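Local coordinates for phenazine biosynthesis protein PhzF family (Enterococcus faecalis, PDB 1S7J) that belongs to the PhzF family and is probably an isomerase, its exact reaction unknown, at residues P120-Y129 against I137-F148; L166-V177 against S188-R196. All coordinates share one frame; numbering follows the deposited sequence.

Contact 1: P120-Y129 against I137-F148; sequences PERIPILPEY and IYEAYLGRDLFF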
loop_
_atom_site.group_PDB
_atom_site.type_symbol
_atom_site.label_atom_id
_atom_site.label_comp_id
_atom_site.label_asym_id
_atom_site.label_seq_id
_atom_site.Cartn_x
_atom_site.Cartn_y
_atom_site.Cartn_z
ATOM N N PRO A 120 5.568 10.140 -13.123
ATOM C CA PRO A 120 4.894 11.413 -12.832
ATOM C C PRO A 120 5.515 12.543 -13.658
ATOM O O PRO A 120 6.744 12.576 -13.863
ATOM C CB PRO A 120 5.147 11.589 -11.340
ATOM C CG PRO A 120 6.505 10.998 -11.165
ATOM C CD PRO A 120 6.416 9.721 -11.992
ATOM N N GLU A 121 4.676 13.441 -14.154
ATOM C CA GLU A 121 5.151 14.558 -14.970
ATOM C C GLU A 121 5.433 15.826 -14.171
ATOM O O GLU A 121 4.664 16.204 -13.278
ATOM C CB GLU A 121 4.156 14.858 -16.109
ATOM C CG GLU A 121 2.792 15.362 -15.651
ATOM C CD GLU A 121 1.637 14.642 -16.332
ATOM O OE1 GLU A 121 1.844 14.035 -17.413
ATOM O OE2 GLU A 121 0.517 14.676 -15.777
ATOM N N ARG A 122 6.554 16.469 -14.510
ATOM C CA ARG A 122 7.015 17.717 -13.878
ATOM C C ARG A 122 5.901 18.694 -13.512
ATOM O O ARG A 122 4.975 18.925 -14.297
ATOM C CB ARG A 122 8.007 18.419 -14.805
ATOM C CG ARG A 122 9.452 18.004 -14.615
ATOM C CD ARG A 122 9.989 18.566 -13.311
ATOM N NE ARG A 122 11.425 18.346 -13.149
ATOM C CZ ARG A 122 12.138 18.810 -12.126
ATOM N NH1 ARG A 122 13.440 18.565 -12.057
ATOM N NH2 ARG A 122 11.546 19.523 -11.168
ATOM N N ILE A 123 6.015 19.302 -12.344
ATOM C CA ILE A 123 5.026 20.253 -11.892
ATOM C C ILE A 123 5.772 21.421 -11.249
ATOM O O ILE A 123 6.954 21.285 -10.888
ATOM C CB ILE A 123 4.041 19.596 -10.892
ATOM C CG1 ILE A 123 2.618 20.110 -11.122
ATOM C CG2 ILE A 123 4.464 19.801 -9.441
ATOM C CD1 ILE A 123 1.985 19.636 -12.432
ATOM N N PRO A 124 5.157 22.627 -11.232
ATOM C CA PRO A 124 5.822 23.792 -10.631
ATOM C C PRO A 124 5.969 23.614 -9.109
ATOM O O PRO A 124 5.049 23.149 -8.441
ATOM C CB PRO A 124 4.852 24.938 -10.953
ATOM C CG PRO A 124 4.178 24.479 -12.219
ATOM C CD PRO A 124 3.916 23.029 -11.925
ATOM N N ILE A 125 7.146 23.964 -8.586
ATOM C CA ILE A 125 7.408 23.853 -7.145
ATOM C C ILE A 125 6.862 25.085 -6.395
ATOM O O ILE A 125 7.571 26.090 -6.227
ATOM C CB ILE A 125 8.916 23.730 -6.847
ATOM C CG1 ILE A 125 9.532 22.613 -7.690
ATOM C CG2 ILE A 125 9.130 23.463 -5.360
ATOM C CD1 ILE A 125 11.032 22.457 -7.500
ATOM N N LEU A 126 5.611 25.005 -5.972
ATOM C CA LEU A 126 4.975 26.096 -5.245
ATOM C C LEU A 126 5.529 26.187 -3.825
ATOM O O LEU A 126 5.794 25.160 -3.181
ATOM C CB LEU A 126 3.459 25.887 -5.198
ATOM C CG LEU A 126 2.797 25.638 -6.552
ATOM C CD1 LEU A 126 1.282 25.583 -6.385
ATOM C CD2 LEU A 126 3.203 26.739 -7.537
ATOM N N PRO A 127 5.746 27.417 -3.323
ATOM C CA PRO A 127 6.277 27.606 -1.971
ATOM C C PRO A 127 5.308 27.128 -0.890
ATOM O O PRO A 127 5.718 26.846 0.237
ATOM C CB PRO A 127 6.523 29.112 -1.906
ATOM C CG PRO A 127 5.496 29.667 -2.849
ATOM C CD PRO A 127 5.568 28.711 -4.005
ATOM N N GLU A 128 4.021 27.060 -1.227
ATOM C CA GLU A 128 3.014 26.593 -0.280
ATOM C C GLU A 128 3.192 25.090 -0.053
ATOM O O GLU A 128 2.638 24.522 0.894
ATOM C CB GLU A 128 1.602 26.882 -0.800
ATOM C CG GLU A 128 1.241 26.154 -2.089
ATOM C CD GLU A 128 -0.142 26.512 -2.585
ATOM O OE1 GLU A 128 -0.293 27.605 -3.172
ATOM O OE2 GLU A 128 -1.082 25.707 -2.386
ATOM N N TYR A 129 3.912 24.444 -0.982
ATOM C CA TYR A 129 4.198 23.020 -0.906
ATOM C C TYR A 129 5.256 22.798 0.168
ATOM O O TYR A 129 5.083 21.967 1.071
ATOM C CB TYR A 129 4.719 22.505 -2.255
ATOM C CG TYR A 129 3.675 22.393 -3.356
ATOM C CD1 TYR A 129 2.314 22.543 -3.084
ATOM C CD2 TYR A 129 4.061 22.105 -4.671
ATOM C CE1 TYR A 129 1.349 22.406 -4.100
ATOM C CE2 TYR A 129 3.108 21.966 -5.698
ATOM C CZ TYR A 129 1.757 22.116 -5.408
ATOM O OH TYR A 129 0.813 21.969 -6.412
ATOM N N ILE A 137 11.806 21.324 -1.239
ATOM C CA ILE A 137 11.408 20.384 -2.279
ATOM C C ILE A 137 12.302 20.657 -3.496
ATOM O O ILE A 137 12.198 21.715 -4.123
ATOM C CB ILE A 137 9.929 20.604 -2.672
ATOM C CG1 ILE A 137 9.020 20.281 -1.483
ATOM C CG2 ILE A 137 9.569 19.768 -3.896
ATOM C CD1 ILE A 137 7.561 20.598 -1.718
ATOM N N TYR A 138 13.202 19.727 -3.784
ATOM C CA TYR A 138 14.127 19.857 -4.911
ATOM C C TYR A 138 13.465 19.676 -6.287
ATOM O O TYR A 138 13.835 20.348 -7.256
ATOM C CB TYR A 138 15.277 18.864 -4.759
ATOM C CG TYR A 138 16.188 19.162 -3.598
ATOM C CD1 TYR A 138 15.673 19.354 -2.302
ATOM C CD2 TYR A 138 17.566 19.268 -3.779
ATOM C CE1 TYR A 138 16.516 19.650 -1.224
ATOM C CE2 TYR A 138 18.420 19.563 -2.707
ATOM C CZ TYR A 138 17.888 19.752 -1.434
ATOM O OH TYR A 138 18.730 20.054 -0.391
ATOM N N GLU A 139 12.517 18.747 -6.372
ATOM C CA GLU A 139 11.816 18.465 -7.620
ATOM C C GLU A 139 10.341 18.197 -7.330
ATOM O O GLU A 139 9.990 17.751 -6.235
ATOM C CB GLU A 139 12.438 17.238 -8.299
ATOM C CG GLU A 139 13.975 17.293 -8.410
ATOM C CD GLU A 139 14.583 16.044 -9.041
ATOM O OE1 GLU A 139 13.856 15.303 -9.743
ATOM O OE2 GLU A 139 15.800 15.811 -8.841
ATOM N N ALA A 140 9.485 18.489 -8.292
ATOM C CA ALA A 140 8.052 18.262 -8.121
ATOM C C ALA A 140 7.469 17.614 -9.373
ATOM O O ALA A 140 7.928 17.875 -10.489
ATOM C CB ALA A 140 7.341 19.568 -7.807
ATOM N N TYR A 141 6.494 16.722 -9.174
ATOM C CA TYR A 141 5.838 16.008 -10.266
ATOM C C TYR A 141 4.390 15.708 -9.878
ATOM O O TYR A 141 4.004 15.872 -8.717
ATOM C CB TYR A 141 6.559 14.690 -10.546
ATOM C CG TYR A 141 8.035 14.808 -10.859
ATOM C CD1 TYR A 141 8.988 14.744 -9.845
ATOM C CD2 TYR A 141 8.480 14.936 -12.169
ATOM C CE1 TYR A 141 10.354 14.794 -10.128
ATOM C CE2 TYR A 141 9.847 14.985 -12.470
ATOM C CZ TYR A 141 10.779 14.911 -11.442
ATOM O OH TYR A 141 12.136 14.928 -11.741
ATOM N N LEU A 142 3.581 15.295 -10.850
ATOM C CA LEU A 142 2.189 14.965 -10.578
ATOM C C LEU A 142 1.762 13.665 -11.266
ATOM O O LEU A 142 2.262 13.313 -12.335
ATOM C CB LEU A 142 1.262 16.135 -10.980
ATOM C CG LEU A 142 -0.238 16.222 -10.558
ATOM C CD1 LEU A 142 -1.132 15.486 -11.542
ATOM C CD2 LEU A 142 -0.464 15.745 -9.120
ATOM N N GLY A 143 0.909 12.937 -10.581
ATOM C CA GLY A 143 0.368 11.689 -11.067
ATOM C C GLY A 143 -0.953 11.626 -10.355
ATOM O O GLY A 143 -1.735 12.600 -10.406
ATOM N N ARG A 144 -1.249 10.527 -9.692
ATOM C CA ARG A 144 -2.485 10.447 -8.944
ATOM C C ARG A 144 -2.276 11.379 -7.739
ATOM O O ARG A 144 -3.197 12.083 -7.306
ATOM C CB ARG A 144 -2.765 9.014 -8.468
ATOM C CG ARG A 144 -4.116 8.849 -7.772
ATOM C CD ARG A 144 -3.963 8.392 -6.324
ATOM N NE ARG A 144 -3.931 6.937 -6.203
ATOM C CZ ARG A 144 -3.030 6.234 -5.504
ATOM N NH1 ARG A 144 -3.138 4.919 -5.466
ATOM N NH2 ARG A 144 -2.029 6.829 -4.878
ATOM N N ASP A 145 -1.029 11.406 -7.246
ATOM C CA ASP A 145 -0.634 12.227 -6.100
ATOM C C ASP A 145 0.501 13.155 -6.442
ATOM O O ASP A 145 1.255 12.925 -7.391
ATOM C CB ASP A 145 -0.116 11.340 -4.958
ATOM C CG ASP A 145 -0.851 10.057 -4.826
ATOM O OD1 ASP A 145 -0.214 8.997 -5.007
ATOM O OD2 ASP A 145 -2.063 10.093 -4.534
ATOM N N LEU A 146 0.665 14.196 -5.630
ATOM C CA LEU A 146 1.763 15.120 -5.809
ATOM C C LEU A 146 3.010 14.290 -5.497
ATOM O O LEU A 146 2.947 13.367 -4.685
ATOM C CB LEU A 146 1.619 16.315 -4.883
ATOM C CG LEU A 146 0.663 17.360 -5.471
ATOM C CD1 LEU A 146 0.146 18.307 -4.390
ATOM C CD2 LEU A 146 1.378 18.114 -6.599
ATOM N N PHE A 147 4.121 14.627 -6.099
ATOM C CA PHE A 147 5.332 13.845 -5.939
ATOM C C PHE A 147 6.531 14.765 -5.734
ATOM O O PHE A 147 7.048 15.337 -6.688
ATOM C CB PHE A 147 5.483 13.021 -7.228
ATOM C CG PHE A 147 6.588 12.033 -7.221
ATOM C CD1 PHE A 147 6.316 10.678 -7.061
ATOM C CD2 PHE A 147 7.907 12.428 -7.451
ATOM C CE1 PHE A 147 7.332 9.728 -7.139
ATOM C CE2 PHE A 147 8.931 11.487 -7.530
ATOM C CZ PHE A 147 8.642 10.132 -7.371
ATOM N N PHE A 148 6.980 14.892 -4.490
ATOM C CA PHE A 148 8.110 15.768 -4.175
ATOM C C PHE A 148 9.367 15.007 -3.839
ATOM O O PHE A 148 9.323 13.993 -3.157
ATOM C CB PHE A 148 7.748 16.680 -3.005
ATOM C CG PHE A 148 6.425 17.358 -3.146
ATOM C CD1 PHE A 148 5.441 17.200 -2.176
ATOM C CD2 PHE A 148 6.146 18.158 -4.266
ATOM C CE1 PHE A 148 4.206 17.818 -2.303
ATOM C CE2 PHE A 148 4.915 18.781 -4.402
ATOM C CZ PHE A 148 3.937 18.611 -3.418
#
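The short strand 121-122 lies antiparallel along strand 139-142, which itself pairs antiparallel with strand 146-149; the chain then turns through I125 into the helix that starts at P127. E121 and L142 form the hydrogen-bonded pair, with E121 N to L142 O at 3.0 Å and L142 N to E121 O at 2.8 Å. R122 and Y141 are the non-hydrogen-bonded pair. I123 N adds a hydrogen bond to A140 O at 3.0 Å.

P120 packs beside this pairing, on the side of Y141 and F147. It lays its CG over the middle of the F147 ring, 4.0 Å from the centroid, a CH-pi contact almost on the ring normal. P120 CB also meets Y141 CB at 3.5 Å. The chain of R122 bends at CG (chi2 -72°), and its CD meets Y141 CE2 at 3.7 Å. One guanidinium face is then covered by the outer part of the Y141 phenol, the planes 38° apart. R122 NH1 stays 4.0 Å from E139 OE1, so only charge attraction is likely there. The same OE1 takes a hydrogen bond from Y141 OH and is also hydrogen-bonded to Y213 OH, so two hydroxyls hold this oxygen. On the side of A140 and L142, I123 CG2 presses tightly on A140 CB and I123 CD1 reaches L142 CB.

Y129 lies further along. F148 reaches over one face of its ring, with F148 CE2 3.4 Å from Y129 CD2 and the planes at 45°. The opposite face is covered by L126 CB, so the ring is held between the two. I137 CD1 packs against Y129 CB.

Around the contact, helix 207-218 covers P120 and F147, and Y213 from it meets the rings of Y141 and F147. Strand 146-149 continues the pairing to strand 175-180, which runs parallel to it.

Contact 2: L166-V177 against S188-R196; sequences LKALDLGVGVIV and SRTFFPKLR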
loop_
_atom_site.group_PDB
_atom_site.type_symbol
_atom_site.label_atom_id
_atom_site.label_comp_id
_atom_site.label_asym_id
_atom_site.label_seq_id
_atom_site.Cartn_x
_atom_site.Cartn_y
_atom_site.Cartn_z
ATOM N N LEU A 166 -1.682 20.450 3.837
ATOM C CA LEU A 166 -1.563 19.540 2.700
ATOM C C LEU A 166 -2.935 19.207 2.111
ATOM O O LEU A 166 -3.085 19.101 0.896
ATOM C CB LEU A 166 -0.846 18.245 3.117
ATOM C CG LEU A 166 0.674 18.266 3.353
ATOM C CD1 LEU A 166 1.126 16.916 3.861
ATOM C CD2 LEU A 166 1.404 18.607 2.068
ATOM N N LYS A 167 -3.917 19.010 2.984
ATOM C CA LYS A 167 -5.286 18.694 2.559
ATOM C C LYS A 167 -5.827 19.819 1.686
ATOM O O LYS A 167 -6.686 19.598 0.818
ATOM C CB LYS A 167 -6.176 18.521 3.801
ATOM C CG LYS A 167 -7.636 18.161 3.522
ATOM C CD LYS A 167 -8.368 17.923 4.838
ATOM C CE LYS A 167 -9.824 17.547 4.635
ATOM N NZ LYS A 167 -10.474 17.247 5.952
ATOM N N ALA A 168 -5.324 21.026 1.933
ATOM C CA ALA A 168 -5.728 22.222 1.219
ATOM C C ALA A 168 -5.141 22.350 -0.193
ATOM O O ALA A 168 -5.714 23.037 -1.036
ATOM C CB ALA A 168 -5.390 23.461 2.047
ATOM N N LEU A 169 -3.991 21.722 -0.440
ATOM C CA LEU A 169 -3.371 21.791 -1.767
ATOM C C LEU A 169 -4.382 21.342 -2.829
ATOM O O LEU A 169 -5.167 20.421 -2.593
ATOM C CB LEU A 169 -2.120 20.923 -1.818
ATOM C CG LEU A 169 -1.082 21.210 -0.729
ATOM C CD1 LEU A 169 0.148 20.359 -0.960
ATOM C CD2 LEU A 169 -0.716 22.677 -0.729
ATOM N N ASP A 170 -4.375 21.999 -3.976
ATOM C CA ASP A 170 -5.325 21.669 -5.041
ATOM C C ASP A 170 -5.070 20.411 -5.866
ATOM O O ASP A 170 -6.013 19.686 -6.200
ATOM C CB ASP A 170 -5.520 22.866 -5.967
ATOM C CG ASP A 170 -6.421 23.923 -5.365
ATOM O OD1 ASP A 170 -7.580 23.590 -5.016
ATOM O OD2 ASP A 170 -5.977 25.087 -5.238
ATOM N N LEU A 171 -3.815 20.175 -6.233
ATOM C CA LEU A 171 -3.449 19.017 -7.049
ATOM C C LEU A 171 -3.359 17.677 -6.297
ATOM O O LEU A 171 -3.090 17.632 -5.093
ATOM C CB LEU A 171 -2.123 19.283 -7.767
ATOM C CG LEU A 171 -2.059 20.544 -8.625
ATOM C CD1 LEU A 171 -0.701 20.650 -9.287
ATOM C CD2 LEU A 171 -3.162 20.506 -9.664
ATOM N N GLY A 172 -3.568 16.590 -7.054
ATOM C CA GLY A 172 -3.484 15.235 -6.509
ATOM C C GLY A 172 -4.493 14.776 -5.464
ATOM O O GLY A 172 -5.392 15.515 -5.057
ATOM N N VAL A 173 -4.365 13.503 -5.093
ATOM C CA VAL A 173 -5.221 12.896 -4.078
ATOM C C VAL A 173 -4.401 12.851 -2.802
ATOM O O VAL A 173 -4.916 13.080 -1.698
ATOM C CB VAL A 173 -5.619 11.446 -4.470
ATOM C CG1 VAL A 173 -6.487 10.813 -3.372
ATOM C CG2 VAL A 173 -6.354 11.445 -5.804
ATOM N N GLY A 174 -3.123 12.544 -2.953
ATOM C CA GLY A 174 -2.235 12.475 -1.824
ATOM C C GLY A 174 -0.947 13.201 -2.104
ATOM O O GLY A 174 -0.870 14.012 -3.032
ATOM N N VAL A 175 0.069 12.918 -1.311
ATOM C CA VAL A 175 1.373 13.539 -1.459
ATOM C C VAL A 175 2.453 12.507 -1.179
ATOM O O VAL A 175 2.400 11.787 -0.175
ATOM C CB VAL A 175 1.542 14.733 -0.479
ATOM C CG1 VAL A 175 2.974 15.252 -0.513
ATOM C CG2 VAL A 175 0.559 15.845 -0.829
ATOM N N ILE A 176 3.413 12.419 -2.076
ATOM C CA ILE A 176 4.509 11.489 -1.945
ATOM C C ILE A 176 5.775 12.277 -1.783
ATOM O O ILE A 176 5.923 13.343 -2.377
ATOM C CB ILE A 176 4.653 10.596 -3.208
ATOM C CG1 ILE A 176 3.355 9.824 -3.472
ATOM C CG2 ILE A 176 5.822 9.629 -3.034
ATOM C CD1 ILE A 176 3.380 8.997 -4.740
ATOM N N VAL A 177 6.669 11.792 -0.934
ATOM C CA VAL A 177 7.945 12.428 -0.696
ATOM C C VAL A 177 8.993 11.330 -0.839
ATOM O O VAL A 177 8.795 10.211 -0.348
ATOM C CB VAL A 177 8.010 13.085 0.726
ATOM C CG1 VAL A 177 6.987 14.221 0.832
ATOM C CG2 VAL A 177 7.744 12.054 1.803
ATOM N N SER A 188 10.540 6.554 0.860
ATOM C CA SER A 188 9.369 7.379 0.651
ATOM C C SER A 188 8.486 7.410 1.878
ATOM O O SER A 188 8.788 6.781 2.891
ATOM C CB SER A 188 8.562 6.863 -0.546
ATOM O OG SER A 188 8.045 5.560 -0.308
ATOM N N ARG A 189 7.434 8.218 1.800
ATOM C CA ARG A 189 6.406 8.371 2.838
ATOM C C ARG A 189 5.212 8.904 2.070
ATOM O O ARG A 189 5.377 9.727 1.174
ATOM C CB ARG A 189 6.830 9.362 3.930
ATOM C CG ARG A 189 7.856 8.820 4.896
ATOM C CD ARG A 189 8.215 9.835 5.946
ATOM N NE ARG A 189 7.078 10.176 6.804
ATOM C CZ ARG A 189 7.155 10.975 7.871
ATOM N NH1 ARG A 189 6.074 11.221 8.585
ATOM N NH2 ARG A 189 8.309 11.534 8.206
ATOM N N THR A 190 4.023 8.420 2.378
ATOM C CA THR A 190 2.847 8.870 1.661
ATOM C C THR A 190 1.756 9.421 2.571
ATOM O O THR A 190 1.366 8.784 3.554
ATOM C CB THR A 190 2.282 7.735 0.730
ATOM O OG1 THR A 190 1.768 6.654 1.518
ATOM C CG2 THR A 190 3.388 7.210 -0.184
ATOM N N PHE A 191 1.301 10.644 2.266
ATOM C CA PHE A 191 0.266 11.307 3.059
ATOM C C PHE A 191 -1.022 11.450 2.263
ATOM O O PHE A 191 -0.998 11.838 1.107
ATOM C CB PHE A 191 0.743 12.701 3.502
ATOM C CG PHE A 191 2.187 12.744 3.944
ATOM C CD1 PHE A 191 2.615 12.032 5.060
ATOM C CD2 PHE A 191 3.121 13.482 3.220
ATOM C CE1 PHE A 191 3.962 12.049 5.447
ATOM C CE2 PHE A 191 4.462 13.506 3.598
ATOM C CZ PHE A 191 4.882 12.787 4.717
ATOM N N PHE A 192 -2.147 11.155 2.899
ATOM C CA PHE A 192 -3.448 11.260 2.242
ATOM C C PHE A 192 -4.490 11.944 3.142
ATOM O O PHE A 192 -5.536 11.368 3.443
ATOM C CB PHE A 192 -3.955 9.866 1.840
ATOM C CG PHE A 192 -3.069 9.167 0.857
ATOM C CD1 PHE A 192 -2.079 8.283 1.293
ATOM C CD2 PHE A 192 -3.207 9.395 -0.515
ATOM C CE1 PHE A 192 -1.240 7.644 0.375
ATOM C CE2 PHE A 192 -2.374 8.764 -1.434
ATOM C CZ PHE A 192 -1.390 7.887 -0.992
ATOM N N PRO A 193 -4.219 13.208 3.566
ATOM C CA PRO A 193 -5.164 13.928 4.433
ATOM C C PRO A 193 -6.503 14.203 3.761
ATOM O O PRO A 193 -7.526 14.343 4.438
ATOM C CB PRO A 193 -4.409 15.209 4.757
ATOM C CG PRO A 193 -3.591 15.430 3.536
ATOM C CD PRO A 193 -3.063 14.052 3.242
ATOM N N LYS A 194 -6.494 14.309 2.432
ATOM C CA LYS A 194 -7.726 14.549 1.686
ATOM C C LYS A 194 -8.677 13.365 1.864
ATOM O O LYS A 194 -9.899 13.500 1.708
ATOM C CB LYS A 194 -7.428 14.734 0.200
ATOM C CG LYS A 194 -6.602 15.954 -0.131
ATOM C CD LYS A 194 -6.630 16.227 -1.630
ATOM C CE LYS A 194 -5.838 17.473 -1.986
ATOM N NZ LYS A 194 -5.961 17.818 -3.436
ATOM N N LEU A 195 -8.101 12.207 2.168
ATOM C CA LEU A 195 -8.855 10.973 2.357
ATOM C C LEU A 195 -8.943 10.510 3.821
ATOM O O LEU A 195 -9.171 9.327 4.084
ATOM C CB LEU A 195 -8.228 9.855 1.508
ATOM C CG LEU A 195 -8.678 9.615 0.057
ATOM C CD1 LEU A 195 -8.910 10.910 -0.688
ATOM C CD2 LEU A 195 -7.629 8.762 -0.651
ATOM N N ARG A 196 -8.804 11.458 4.759
ATOM C CA ARG A 196 -8.856 11.159 6.209
ATOM C C ARG A 196 -7.572 10.486 6.720
ATOM O O ARG A 196 -7.214 10.639 7.887
ATOM C CB ARG A 196 -10.078 10.267 6.543
ATOM C CG ARG A 196 -10.083 9.697 7.966
ATOM C CD ARG A 196 -10.819 8.386 8.108
ATOM N NE ARG A 196 -10.376 7.371 7.193
ATOM C CZ ARG A 196 -10.757 6.114 7.396
ATOM N NH1 ARG A 196 -10.717 5.322 6.297
ATOM N NH2 ARG A 196 -10.917 5.561 8.569
#
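L166, near the end of helix 163-168, sets CD1 by F191 CD2 and CB by P193 CG. The core of the contact is a beta hairpin of strands 175-180 and 186-192, extended by the loop that leads into it. K167 CB packs on P193 CB. From L169 to G172 the loop curls around the end of K194. That chain is extended beyond CG, and this carries NZ to the backbone carbonyls. NZ hydrogen-bonds to L169 O at 2.8 Å and G172 O at 2.9 Å, and more weakly to L171 O. The ammonium is thus gripped by main-chain oxygens of one loop, which would suit its positive charge. V173 CG1 then touches both methyls of L195, whose side chain is about 8 Å from that of E46, the predicted active-site residue. At G174 the F192 ring packs against the backbone, with F192 CD2 3.5 Å from G174 CA.

V175 starts the regular pairing with F191, with V175 N to F191 O and F191 N to V175 O both 2.9 Å. I176 faces T190 in a non-hydrogen-bonded pair. V177 pairs with R189, whose guanidinium is held elsewhere by E199. V177 CG1 lies 3.8 Å from F191 CE2.

How the contacts relate
Contact 1 and contact 2 are joined through neighbouring parallel strands, 146-149 and 175-180. L146 O and F148 N lie 2.8 Å from I176 N and I176 O respectively, both probable hydrogen bonds. F148 also packs on V175. Contact 1 is partly buried and farther from the chain centre; its outer strand is short and carries exposed E121 and R122. Contact 2 is mostly buried and has a longer, regular hairpin. Their chemistry differs accordingly. Contact 1 sets P120 on F147 and Y129 by F148, with the charges of R122 and E139 toward its exposed side. Contact 2 combines a buried strand pairing of four backbone hydrogen bonds with an ammonium held by loop carbonyls.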